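Local coordinates for Lin1840 protein (Listeria innocua serovar 6a, PDB 4ZOC) that probably hydrolyses terminal, non-reducing beta-D-glucosyl residues, as a family 3 beta-glucosidase linked to beta-1,2-glucan metabolism, at residues 686-689 / 693-696. The protein carries 2 engineered substitutions. Numbering follows the deposited sequence.
Sequences SFYN and EKVQ
Asn689 OD1 accepts the backbone N-H of Glu693, with Glu693 N 3.0 Å from Asn689 OD1. The donor stands 45° above the plane of the side-chain carbonyl. A weak bond from Gln691 N, inside the turn, reaches the same oxygen. The other end of this amide is held too: Asn689 ND2 donates to Glu693 OE1 at 3.0 Å. Glu693 OE1 lies close to the Asn689 amide plane and takes the hydrogen on its anti lone pair, the one away from the other oxygen, with the two flat groups 28° apart. CG of Asn689 sits between its backbone N and carbonyl carbon (chi1 73°), which turns the amide toward Glu693. The backbones add a third link, Asn689 N to Glu693 O at 2.9 Å. The two side-chain bonds to Glu693 hold the rotation of the amide; the backbone bond helps close the turn.

Further along, Phe687 and Val695 form an antiparallel hydrogen-bonded pair. Phe687 N binds Val695 O at 3.0 Å, and Val695 N binds Phe687 O at 2.9 Å. On their face of the sheet, Val695 CG2 lies over the Phe687 ring in a CH-pi contact, 4.0 Å from the ring centroid. Tyr688 and Lys694, a non-hydrogen-bonded pair, project from the other face. The lysine chain bends at chi2 and lays CD over the Tyr688 ring, 4.0 Å from its centroid. Tyr216 also meets this ring, and Gln217 OE1 accepts the N-H of Tyr688, so helix 212-219 lies against the first strand.

The Phe687 side chain is about 4 Å from that of Asp648, a magnesium ligand. The whole is a short two-stranded antiparallel beta hairpin at the surface of the fibronectin type III-like domain, packed against helix 212-219 and close to the magnesium site.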
# COMPACT_ATOMS: atom_id res chain seq x y z
N SER A 686 13.13 -0.35 -22.97
CA SER A 686 13.72 0.70 -22.18
C SER A 686 12.97 0.87 -20.88
O SER A 686 11.80 0.42 -20.72
CB SER A 686 13.70 1.97 -22.99
OG SER A 686 14.50 1.76 -24.16
N PHE A 687 13.66 1.58 -19.97
CA PHE A 687 13.15 1.87 -18.64
C PHE A 687 13.87 3.02 -17.99
O PHE A 687 14.90 3.44 -18.45
CB PHE A 687 13.24 0.63 -17.74
CG PHE A 687 14.62 0.28 -17.32
CD1 PHE A 687 15.46 -0.41 -18.23
CD2 PHE A 687 15.13 0.67 -16.14
CE1 PHE A 687 16.75 -0.74 -17.86
CE2 PHE A 687 16.42 0.35 -15.77
CZ PHE A 687 17.22 -0.34 -16.68
N TYR A 688 13.29 3.54 -16.87
CA TYR A 688 13.88 4.56 -16.09
C TYR A 688 14.87 4.04 -15.06
O TYR A 688 14.52 3.19 -14.30
CB TYR A 688 12.79 5.37 -15.38
CG TYR A 688 12.05 6.24 -16.35
CD1 TYR A 688 12.53 7.42 -16.73
CD2 TYR A 688 10.87 5.80 -16.95
CE1 TYR A 688 11.82 8.21 -17.65
CE2 TYR A 688 10.16 6.56 -17.85
CZ TYR A 688 10.62 7.77 -18.17
OH TYR A 688 9.87 8.47 -19.06
N ASN A 689 16.10 4.53 -15.07
CA ASN A 689 17.11 4.04 -14.17
C ASN A 689 17.14 4.82 -12.85
O ASN A 689 16.28 5.68 -12.63
CB ASN A 689 18.44 3.97 -14.87
CG ASN A 689 19.08 5.32 -15.11
OD1 ASN A 689 18.62 6.35 -14.68
ND2 ASN A 689 20.21 5.27 -15.83
N GLU A 693 16.98 8.60 -15.90
CA GLU A 693 17.20 8.60 -17.31
C GLU A 693 16.42 7.42 -17.92
O GLU A 693 16.38 6.32 -17.34
CB GLU A 693 18.68 8.38 -17.60
CG GLU A 693 19.65 9.39 -16.98
CD GLU A 693 21.09 8.95 -17.14
OE1 GLU A 693 21.44 7.77 -16.98
OE2 GLU A 693 21.92 9.77 -17.51
N LYS A 694 15.81 7.66 -19.06
CA LYS A 694 15.20 6.60 -19.86
C LYS A 694 16.33 5.94 -20.68
O LYS A 694 16.99 6.63 -21.45
CB LYS A 694 14.17 7.24 -20.77
CG LYS A 694 13.41 6.26 -21.62
CD LYS A 694 12.47 5.46 -20.74
CE LYS A 694 11.29 4.90 -21.48
NZ LYS A 694 10.52 5.98 -22.14
N VAL A 695 16.58 4.64 -20.43
CA VAL A 695 17.72 3.91 -20.95
C VAL A 695 17.36 2.63 -21.55
O VAL A 695 16.32 2.02 -21.27
CB VAL A 695 18.73 3.64 -19.83
CG1 VAL A 695 19.22 4.95 -19.29
CG2 VAL A 695 18.17 2.80 -18.72
N GLN A 696 18.26 2.14 -22.40
CA GLN A 696 18.22 0.76 -22.82
C GLN A 696 19.58 0.13 -22.51
O GLN A 696 20.63 0.66 -22.88
CB GLN A 696 17.90 0.64 -24.34
CG GLN A 696 17.68 -0.79 -24.76
CD GLN A 696 17.53 -1.07 -26.24
OE1 GLN A 696 17.72 -0.19 -27.13
NE2 GLN A 696 17.12 -2.32 -26.52